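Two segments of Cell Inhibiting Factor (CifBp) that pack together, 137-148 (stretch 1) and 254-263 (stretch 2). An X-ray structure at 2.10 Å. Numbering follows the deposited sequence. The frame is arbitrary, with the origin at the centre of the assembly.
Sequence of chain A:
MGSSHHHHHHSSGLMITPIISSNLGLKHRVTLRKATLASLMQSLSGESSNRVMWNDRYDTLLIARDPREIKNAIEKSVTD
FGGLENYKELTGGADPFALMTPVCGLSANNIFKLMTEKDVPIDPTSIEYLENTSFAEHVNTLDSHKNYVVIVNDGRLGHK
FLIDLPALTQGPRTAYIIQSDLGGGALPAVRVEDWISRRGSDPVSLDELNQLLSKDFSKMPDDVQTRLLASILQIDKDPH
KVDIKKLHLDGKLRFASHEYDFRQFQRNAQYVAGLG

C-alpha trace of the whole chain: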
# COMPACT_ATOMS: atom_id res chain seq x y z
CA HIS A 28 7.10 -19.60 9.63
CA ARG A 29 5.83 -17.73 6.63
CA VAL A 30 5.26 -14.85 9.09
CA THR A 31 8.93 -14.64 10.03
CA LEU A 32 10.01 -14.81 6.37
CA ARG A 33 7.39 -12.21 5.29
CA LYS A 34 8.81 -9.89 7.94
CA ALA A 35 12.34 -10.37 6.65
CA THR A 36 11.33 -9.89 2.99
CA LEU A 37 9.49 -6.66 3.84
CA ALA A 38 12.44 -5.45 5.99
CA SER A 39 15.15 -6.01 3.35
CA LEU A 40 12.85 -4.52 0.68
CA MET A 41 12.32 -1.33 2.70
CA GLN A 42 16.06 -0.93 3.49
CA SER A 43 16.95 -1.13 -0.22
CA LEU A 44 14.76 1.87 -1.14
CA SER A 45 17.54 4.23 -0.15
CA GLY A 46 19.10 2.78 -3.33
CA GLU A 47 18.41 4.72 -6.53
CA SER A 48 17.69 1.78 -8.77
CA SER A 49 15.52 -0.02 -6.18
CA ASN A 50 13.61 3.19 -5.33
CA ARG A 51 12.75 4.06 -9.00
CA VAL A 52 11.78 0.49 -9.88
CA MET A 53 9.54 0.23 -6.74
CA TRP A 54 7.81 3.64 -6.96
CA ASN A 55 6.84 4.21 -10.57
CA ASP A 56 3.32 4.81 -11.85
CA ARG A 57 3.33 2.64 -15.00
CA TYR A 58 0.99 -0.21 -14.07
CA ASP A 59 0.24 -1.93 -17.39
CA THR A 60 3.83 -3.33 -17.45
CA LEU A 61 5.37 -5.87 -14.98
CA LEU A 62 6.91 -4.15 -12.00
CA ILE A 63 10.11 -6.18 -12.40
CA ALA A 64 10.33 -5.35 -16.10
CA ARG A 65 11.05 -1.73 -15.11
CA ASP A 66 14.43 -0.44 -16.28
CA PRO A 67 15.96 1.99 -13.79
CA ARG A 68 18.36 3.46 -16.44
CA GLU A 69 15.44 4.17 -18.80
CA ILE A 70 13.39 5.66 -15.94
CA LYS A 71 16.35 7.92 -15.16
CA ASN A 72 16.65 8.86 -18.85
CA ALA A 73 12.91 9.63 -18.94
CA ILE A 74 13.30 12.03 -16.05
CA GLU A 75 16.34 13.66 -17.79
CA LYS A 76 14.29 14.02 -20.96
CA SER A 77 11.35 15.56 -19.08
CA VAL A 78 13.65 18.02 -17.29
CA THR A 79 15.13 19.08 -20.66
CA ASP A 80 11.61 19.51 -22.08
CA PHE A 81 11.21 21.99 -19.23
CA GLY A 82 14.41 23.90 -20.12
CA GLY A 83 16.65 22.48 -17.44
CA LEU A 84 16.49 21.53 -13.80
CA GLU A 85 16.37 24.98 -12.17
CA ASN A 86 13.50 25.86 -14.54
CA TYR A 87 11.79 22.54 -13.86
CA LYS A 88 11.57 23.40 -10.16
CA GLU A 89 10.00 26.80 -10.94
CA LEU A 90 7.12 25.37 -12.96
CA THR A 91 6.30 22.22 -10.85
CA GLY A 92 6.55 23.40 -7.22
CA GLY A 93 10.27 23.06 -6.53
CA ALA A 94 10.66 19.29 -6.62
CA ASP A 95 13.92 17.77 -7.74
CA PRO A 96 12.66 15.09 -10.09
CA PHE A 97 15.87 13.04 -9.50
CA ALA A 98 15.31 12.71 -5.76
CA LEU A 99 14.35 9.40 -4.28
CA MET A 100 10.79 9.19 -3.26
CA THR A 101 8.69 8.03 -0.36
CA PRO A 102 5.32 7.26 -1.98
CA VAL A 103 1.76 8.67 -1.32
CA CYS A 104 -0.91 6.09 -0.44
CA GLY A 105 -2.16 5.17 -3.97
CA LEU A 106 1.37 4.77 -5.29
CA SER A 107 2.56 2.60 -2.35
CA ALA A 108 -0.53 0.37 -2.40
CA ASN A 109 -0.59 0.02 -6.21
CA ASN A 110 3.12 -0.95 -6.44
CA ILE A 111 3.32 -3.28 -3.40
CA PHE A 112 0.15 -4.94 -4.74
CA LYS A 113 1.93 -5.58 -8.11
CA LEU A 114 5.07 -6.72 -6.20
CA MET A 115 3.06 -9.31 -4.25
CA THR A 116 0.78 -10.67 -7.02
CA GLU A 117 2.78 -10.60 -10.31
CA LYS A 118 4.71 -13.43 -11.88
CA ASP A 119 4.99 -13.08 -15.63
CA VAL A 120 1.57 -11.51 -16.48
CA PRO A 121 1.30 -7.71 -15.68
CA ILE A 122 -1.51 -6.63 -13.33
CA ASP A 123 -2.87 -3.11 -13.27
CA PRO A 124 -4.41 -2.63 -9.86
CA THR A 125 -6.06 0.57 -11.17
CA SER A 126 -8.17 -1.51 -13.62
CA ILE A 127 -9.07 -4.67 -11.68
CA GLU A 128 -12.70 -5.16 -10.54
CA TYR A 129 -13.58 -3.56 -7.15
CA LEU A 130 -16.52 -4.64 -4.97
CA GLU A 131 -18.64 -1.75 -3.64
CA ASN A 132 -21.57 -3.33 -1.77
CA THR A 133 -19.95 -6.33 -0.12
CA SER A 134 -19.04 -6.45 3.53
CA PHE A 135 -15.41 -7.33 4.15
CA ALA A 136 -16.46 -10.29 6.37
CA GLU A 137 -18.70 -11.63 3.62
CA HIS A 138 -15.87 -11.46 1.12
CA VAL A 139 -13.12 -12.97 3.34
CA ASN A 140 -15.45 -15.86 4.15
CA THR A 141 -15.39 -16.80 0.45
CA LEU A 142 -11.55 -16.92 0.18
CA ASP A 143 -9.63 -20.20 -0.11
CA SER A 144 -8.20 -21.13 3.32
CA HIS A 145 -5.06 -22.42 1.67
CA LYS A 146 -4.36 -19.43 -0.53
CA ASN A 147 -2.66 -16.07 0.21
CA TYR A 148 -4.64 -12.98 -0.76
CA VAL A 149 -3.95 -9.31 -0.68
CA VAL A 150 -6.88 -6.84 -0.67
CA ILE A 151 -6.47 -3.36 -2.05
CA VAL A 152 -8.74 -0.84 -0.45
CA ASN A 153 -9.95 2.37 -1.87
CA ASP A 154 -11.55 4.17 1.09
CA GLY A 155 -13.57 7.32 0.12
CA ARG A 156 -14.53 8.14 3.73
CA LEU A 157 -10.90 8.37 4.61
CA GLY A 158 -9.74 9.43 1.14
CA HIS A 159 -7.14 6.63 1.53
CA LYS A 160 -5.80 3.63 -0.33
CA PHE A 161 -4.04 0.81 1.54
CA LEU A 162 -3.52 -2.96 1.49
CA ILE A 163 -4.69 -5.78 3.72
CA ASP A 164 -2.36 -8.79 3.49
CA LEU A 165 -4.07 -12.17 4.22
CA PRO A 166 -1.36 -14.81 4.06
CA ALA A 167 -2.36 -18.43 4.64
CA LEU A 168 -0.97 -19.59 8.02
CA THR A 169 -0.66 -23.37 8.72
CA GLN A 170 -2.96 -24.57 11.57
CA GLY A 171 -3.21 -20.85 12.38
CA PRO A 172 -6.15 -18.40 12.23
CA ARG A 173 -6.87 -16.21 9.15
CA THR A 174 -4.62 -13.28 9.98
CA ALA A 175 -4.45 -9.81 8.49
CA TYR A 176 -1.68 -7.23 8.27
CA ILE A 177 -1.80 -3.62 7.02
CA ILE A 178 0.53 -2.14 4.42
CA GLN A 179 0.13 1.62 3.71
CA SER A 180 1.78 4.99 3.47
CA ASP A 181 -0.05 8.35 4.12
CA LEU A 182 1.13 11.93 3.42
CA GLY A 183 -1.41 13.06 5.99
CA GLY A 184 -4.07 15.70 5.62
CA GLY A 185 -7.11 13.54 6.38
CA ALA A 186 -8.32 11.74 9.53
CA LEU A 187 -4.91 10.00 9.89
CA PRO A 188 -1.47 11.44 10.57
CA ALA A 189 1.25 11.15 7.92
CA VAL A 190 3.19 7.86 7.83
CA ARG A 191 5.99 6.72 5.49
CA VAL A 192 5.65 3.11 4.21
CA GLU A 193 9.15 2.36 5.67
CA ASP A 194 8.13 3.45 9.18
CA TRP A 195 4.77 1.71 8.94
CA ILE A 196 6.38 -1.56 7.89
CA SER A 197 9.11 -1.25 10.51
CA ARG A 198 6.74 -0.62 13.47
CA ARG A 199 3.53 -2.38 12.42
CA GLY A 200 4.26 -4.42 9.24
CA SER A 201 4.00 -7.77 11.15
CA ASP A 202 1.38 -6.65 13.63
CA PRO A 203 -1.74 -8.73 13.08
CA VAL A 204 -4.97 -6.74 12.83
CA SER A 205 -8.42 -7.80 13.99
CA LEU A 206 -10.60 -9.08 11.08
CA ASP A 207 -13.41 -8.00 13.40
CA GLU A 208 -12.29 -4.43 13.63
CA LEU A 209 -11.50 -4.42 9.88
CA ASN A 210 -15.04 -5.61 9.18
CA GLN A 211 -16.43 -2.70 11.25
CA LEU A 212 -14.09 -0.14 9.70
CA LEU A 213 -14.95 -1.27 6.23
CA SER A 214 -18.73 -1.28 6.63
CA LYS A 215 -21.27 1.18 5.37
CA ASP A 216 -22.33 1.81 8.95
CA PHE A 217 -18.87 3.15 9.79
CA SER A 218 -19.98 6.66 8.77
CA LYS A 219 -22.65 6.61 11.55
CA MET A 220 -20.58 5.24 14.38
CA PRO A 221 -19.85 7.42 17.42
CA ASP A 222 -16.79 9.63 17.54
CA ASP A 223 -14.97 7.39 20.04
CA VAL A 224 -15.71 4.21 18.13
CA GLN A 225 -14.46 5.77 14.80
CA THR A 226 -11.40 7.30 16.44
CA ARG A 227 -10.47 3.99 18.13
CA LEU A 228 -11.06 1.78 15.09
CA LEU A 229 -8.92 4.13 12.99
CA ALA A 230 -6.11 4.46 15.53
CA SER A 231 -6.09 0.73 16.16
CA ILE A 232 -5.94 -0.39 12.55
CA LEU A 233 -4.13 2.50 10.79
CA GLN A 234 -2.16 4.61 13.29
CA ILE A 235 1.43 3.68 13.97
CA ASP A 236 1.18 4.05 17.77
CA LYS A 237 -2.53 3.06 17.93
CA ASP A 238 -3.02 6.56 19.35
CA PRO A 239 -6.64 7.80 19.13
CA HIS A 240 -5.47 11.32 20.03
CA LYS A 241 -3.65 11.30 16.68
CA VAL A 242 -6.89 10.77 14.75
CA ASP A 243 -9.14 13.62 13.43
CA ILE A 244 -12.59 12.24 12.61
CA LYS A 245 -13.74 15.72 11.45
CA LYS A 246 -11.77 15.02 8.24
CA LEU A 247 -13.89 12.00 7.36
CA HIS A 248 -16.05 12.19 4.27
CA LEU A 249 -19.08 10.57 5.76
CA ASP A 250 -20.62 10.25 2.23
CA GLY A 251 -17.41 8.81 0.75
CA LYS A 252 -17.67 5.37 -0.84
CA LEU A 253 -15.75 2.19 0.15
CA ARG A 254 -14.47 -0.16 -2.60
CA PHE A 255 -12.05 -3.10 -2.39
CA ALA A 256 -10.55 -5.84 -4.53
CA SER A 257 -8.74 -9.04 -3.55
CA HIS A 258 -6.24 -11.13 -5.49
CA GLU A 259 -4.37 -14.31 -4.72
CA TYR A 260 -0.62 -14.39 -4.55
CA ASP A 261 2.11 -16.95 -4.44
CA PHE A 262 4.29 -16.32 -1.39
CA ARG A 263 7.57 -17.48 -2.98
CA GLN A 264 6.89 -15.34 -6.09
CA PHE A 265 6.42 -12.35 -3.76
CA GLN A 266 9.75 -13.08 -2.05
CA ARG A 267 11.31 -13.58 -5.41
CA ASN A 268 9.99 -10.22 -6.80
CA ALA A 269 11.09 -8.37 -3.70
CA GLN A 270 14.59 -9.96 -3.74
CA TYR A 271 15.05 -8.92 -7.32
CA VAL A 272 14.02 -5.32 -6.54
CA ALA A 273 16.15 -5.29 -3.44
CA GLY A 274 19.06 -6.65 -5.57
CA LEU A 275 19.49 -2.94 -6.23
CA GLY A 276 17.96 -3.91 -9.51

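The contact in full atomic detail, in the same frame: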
# COMPACT_ATOMS: atom_id res chain seq x y z
N GLU A 137 -18.01 -10.79 4.59
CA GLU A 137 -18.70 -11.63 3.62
C GLU A 137 -17.65 -12.11 2.65
O GLU A 137 -17.52 -13.32 2.40
CB GLU A 137 -19.77 -10.82 2.86
CG GLU A 137 -20.65 -11.69 1.99
CD GLU A 137 -21.73 -10.93 1.21
OE1 GLU A 137 -21.81 -9.68 1.31
OE2 GLU A 137 -22.49 -11.61 0.49
N HIS A 138 -16.89 -11.15 2.12
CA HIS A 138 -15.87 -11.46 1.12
C HIS A 138 -14.78 -12.41 1.62
O HIS A 138 -14.50 -13.42 0.98
CB HIS A 138 -15.28 -10.19 0.52
CG HIS A 138 -14.32 -10.48 -0.58
ND1 HIS A 138 -14.73 -10.92 -1.82
CD2 HIS A 138 -12.96 -10.47 -0.61
CE1 HIS A 138 -13.67 -11.13 -2.58
NE2 HIS A 138 -12.59 -10.86 -1.88
N VAL A 139 -14.19 -12.12 2.78
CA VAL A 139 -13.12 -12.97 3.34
C VAL A 139 -13.62 -14.39 3.54
O VAL A 139 -12.89 -15.35 3.28
CB VAL A 139 -12.52 -12.42 4.69
CG1 VAL A 139 -11.46 -13.38 5.27
CG2 VAL A 139 -11.89 -11.04 4.50
N ASN A 140 -14.87 -14.54 3.97
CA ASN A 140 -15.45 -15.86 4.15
C ASN A 140 -15.57 -16.69 2.88
O ASN A 140 -15.82 -17.88 2.97
CB ASN A 140 -16.81 -15.78 4.83
CG ASN A 140 -16.69 -15.43 6.29
OD1 ASN A 140 -15.63 -15.61 6.92
ND2 ASN A 140 -17.78 -14.91 6.86
N THR A 141 -15.38 -16.06 1.71
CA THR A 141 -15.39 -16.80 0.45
C THR A 141 -13.99 -17.20 -0.03
O THR A 141 -13.85 -17.97 -0.97
CB THR A 141 -16.14 -16.03 -0.66
OG1 THR A 141 -15.30 -15.00 -1.21
CG2 THR A 141 -17.43 -15.41 -0.10
N LEU A 142 -12.94 -16.69 0.63
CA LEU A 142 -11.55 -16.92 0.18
C LEU A 142 -10.99 -18.29 0.56
O LEU A 142 -11.25 -18.80 1.64
CB LEU A 142 -10.65 -15.80 0.73
CG LEU A 142 -11.06 -14.36 0.43
CD1 LEU A 142 -10.01 -13.37 0.91
CD2 LEU A 142 -11.31 -14.16 -1.01
N ASP A 143 -10.20 -18.88 -0.33
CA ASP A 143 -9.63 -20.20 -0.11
C ASP A 143 -8.71 -20.14 1.12
O ASP A 143 -7.80 -19.32 1.18
CB ASP A 143 -8.85 -20.58 -1.36
CG ASP A 143 -8.49 -22.04 -1.44
OD1 ASP A 143 -8.03 -22.64 -0.45
OD2 ASP A 143 -8.62 -22.58 -2.57
N SER A 144 -9.00 -20.99 2.10
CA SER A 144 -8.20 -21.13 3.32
C SER A 144 -6.73 -21.44 3.06
O SER A 144 -5.86 -21.10 3.86
CB SER A 144 -8.75 -22.25 4.21
OG SER A 144 -10.01 -21.90 4.75
N HIS A 145 -6.43 -22.06 1.92
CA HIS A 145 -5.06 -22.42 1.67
C HIS A 145 -4.33 -21.46 0.75
O HIS A 145 -3.16 -21.68 0.46
CB HIS A 145 -4.98 -23.86 1.18
CG HIS A 145 -5.50 -24.83 2.19
ND1 HIS A 145 -4.75 -25.23 3.28
CD2 HIS A 145 -6.71 -25.41 2.33
CE1 HIS A 145 -5.47 -26.05 4.03
NE2 HIS A 145 -6.66 -26.18 3.48
N LYS A 146 -5.00 -20.41 0.32
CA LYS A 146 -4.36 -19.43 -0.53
C LYS A 146 -4.02 -18.13 0.23
O LYS A 146 -4.72 -17.74 1.20
CB LYS A 146 -5.28 -19.07 -1.71
CG LYS A 146 -5.35 -20.08 -2.89
CD LYS A 146 -5.91 -19.38 -4.13
CE LYS A 146 -6.43 -20.34 -5.20
NZ LYS A 146 -5.48 -21.47 -5.52
N ASN A 147 -2.95 -17.46 -0.20
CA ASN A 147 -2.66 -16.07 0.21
C ASN A 147 -3.47 -15.10 -0.64
O ASN A 147 -3.60 -15.30 -1.85
CB ASN A 147 -1.17 -15.75 0.05
CG ASN A 147 -0.28 -16.88 0.50
OD1 ASN A 147 -0.24 -17.22 1.67
ND2 ASN A 147 0.43 -17.50 -0.44
N TYR A 148 -3.99 -14.05 -0.02
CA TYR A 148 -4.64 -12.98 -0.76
C TYR A 148 -4.14 -11.70 -0.21
O TYR A 148 -3.78 -11.62 0.97
CB TYR A 148 -6.17 -12.99 -0.55
CG TYR A 148 -6.83 -14.20 -1.11
CD1 TYR A 148 -7.32 -14.22 -2.42
CD2 TYR A 148 -6.96 -15.35 -0.32
CE1 TYR A 148 -7.93 -15.36 -2.94
CE2 TYR A 148 -7.57 -16.47 -0.80
CZ TYR A 148 -8.04 -16.49 -2.10
OH TYR A 148 -8.64 -17.65 -2.53
N ARG A 254 -14.61 0.93 -1.62
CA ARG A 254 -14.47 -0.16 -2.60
C ARG A 254 -13.23 -0.99 -2.26
O ARG A 254 -12.24 -0.45 -1.76
CB ARG A 254 -14.29 0.37 -4.03
CG ARG A 254 -15.50 1.09 -4.63
CD ARG A 254 -15.06 2.13 -5.67
N PHE A 255 -13.25 -2.28 -2.61
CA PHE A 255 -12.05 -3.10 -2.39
C PHE A 255 -11.99 -4.27 -3.34
O PHE A 255 -13.01 -4.70 -3.86
CB PHE A 255 -11.92 -3.55 -0.94
CG PHE A 255 -13.07 -4.40 -0.43
CD1 PHE A 255 -14.12 -3.82 0.30
CD2 PHE A 255 -13.09 -5.77 -0.66
CE1 PHE A 255 -15.18 -4.62 0.81
CE2 PHE A 255 -14.13 -6.59 -0.18
CZ PHE A 255 -15.19 -6.02 0.55
N ALA A 256 -10.77 -4.76 -3.59
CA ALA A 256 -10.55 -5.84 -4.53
C ALA A 256 -9.57 -6.79 -3.91
O ALA A 256 -8.65 -6.35 -3.23
CB ALA A 256 -9.98 -5.27 -5.84
N SER A 257 -9.72 -8.09 -4.12
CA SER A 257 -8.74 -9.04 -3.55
C SER A 257 -8.11 -9.83 -4.68
O SER A 257 -8.65 -9.86 -5.77
CB SER A 257 -9.35 -9.98 -2.51
OG SER A 257 -10.27 -10.85 -3.14
N HIS A 258 -6.95 -10.42 -4.44
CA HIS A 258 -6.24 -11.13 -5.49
C HIS A 258 -5.30 -12.10 -4.81
O HIS A 258 -4.51 -11.71 -3.94
CB HIS A 258 -5.40 -10.12 -6.27
CG HIS A 258 -4.89 -10.63 -7.57
ND1 HIS A 258 -4.01 -11.68 -7.67
CD2 HIS A 258 -5.12 -10.22 -8.85
CE1 HIS A 258 -3.73 -11.92 -8.94
NE2 HIS A 258 -4.40 -11.05 -9.68
N GLU A 259 -5.31 -13.34 -5.26
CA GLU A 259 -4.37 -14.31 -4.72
C GLU A 259 -2.94 -13.94 -5.05
O GLU A 259 -2.67 -13.23 -6.05
CB GLU A 259 -4.65 -15.74 -5.23
CG GLU A 259 -4.59 -15.90 -6.74
CD GLU A 259 -5.05 -17.30 -7.18
OE1 GLU A 259 -4.31 -18.25 -6.90
OE2 GLU A 259 -6.15 -17.45 -7.76
N TYR A 260 -2.03 -14.44 -4.22
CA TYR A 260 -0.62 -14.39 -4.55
C TYR A 260 0.09 -15.64 -4.09
O TYR A 260 -0.31 -16.31 -3.11
CB TYR A 260 0.04 -13.10 -3.99
CG TYR A 260 0.22 -13.01 -2.47
CD1 TYR A 260 1.39 -13.50 -1.84
CD2 TYR A 260 -0.79 -12.44 -1.68
CE1 TYR A 260 1.56 -13.40 -0.46
CE2 TYR A 260 -0.63 -12.34 -0.29
CZ TYR A 260 0.55 -12.79 0.31
OH TYR A 260 0.64 -12.68 1.66
N ASP A 261 1.14 -15.95 -4.83
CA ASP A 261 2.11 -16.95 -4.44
C ASP A 261 3.14 -16.34 -3.50
O ASP A 261 3.87 -15.44 -3.89
CB ASP A 261 2.89 -17.42 -5.67
CG ASP A 261 3.84 -18.53 -5.31
OD1 ASP A 261 3.39 -19.69 -5.33
OD2 ASP A 261 5.02 -18.26 -4.98
N PHE A 262 3.26 -16.86 -2.29
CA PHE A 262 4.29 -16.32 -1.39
C PHE A 262 5.74 -16.34 -1.87
O PHE A 262 6.50 -15.39 -1.62
CB PHE A 262 4.18 -16.97 -0.00
CG PHE A 262 5.09 -16.36 0.99
CD1 PHE A 262 4.78 -15.11 1.55
CD2 PHE A 262 6.28 -17.02 1.35
CE1 PHE A 262 5.65 -14.51 2.46
CE2 PHE A 262 7.16 -16.45 2.26
CZ PHE A 262 6.86 -15.20 2.82
N ARG A 263 6.17 -17.42 -2.49
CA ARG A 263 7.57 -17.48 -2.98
C ARG A 263 7.79 -16.52 -4.13
O ARG A 263 8.88 -15.98 -4.27
CB ARG A 263 7.96 -18.89 -3.46
CG ARG A 263 8.08 -19.91 -2.33
CD ARG A 263 8.74 -21.21 -2.89
NE ARG A 263 8.71 -22.31 -1.93
CZ ARG A 263 9.47 -22.34 -0.83
NH1 ARG A 263 9.39 -23.38 -0.01
NH2 ARG A 263 10.31 -21.34 -0.55
O HOH W 1 2.16 -19.55 -1.72
O HOH W 2 -1.92 -18.38 -2.78

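What joins the two backbones at Asn 147? Its O accepts a hydrogen bond from Tyr 260 N at 3.0 Å, while water 2 links Asn 147 N (2.9 Å) to Tyr 260 O (2.6 Å). One residue on, Tyr 148 and Glu 259 face each other as an antiparallel non-hydrogen-bonded pair, their CA atoms 4.2 Å apart.

Why does asparagine suit this buried place? With chi1 at -42° (m), Asn 147 ND2 reaches Tyr 260 O, a 3.0 Å hydrogen bond that an amide can donate while OD1 is satisfied elsewhere in the structure. The backbone holds Asn 147 CB over the face of the Tyr 260 ring, 3.4 Å from its centroid; that ring, at chi1 70° (p), has its edge near Tyr 148 O.

How does the helical end of stretch 1 take part? His 138, chi1 t, brings NE2 within 2.6 Å of Ser 257 OG, whose p rotamer meets it at the imidazole edge in a hydrogen bond. Phe 255, also p, turns its ring edge toward the His 138 face, with CE2 3.8 Å from His 138 CB.

What closes the exposed side? The largely extended Lys 146 chain runs beside Glu 259, ending in a long salt bridge, NZ to OE1 3.7 Å. Tyr 148 OH accepts a hydrogen bond from Asp 143 N (3.0 Å).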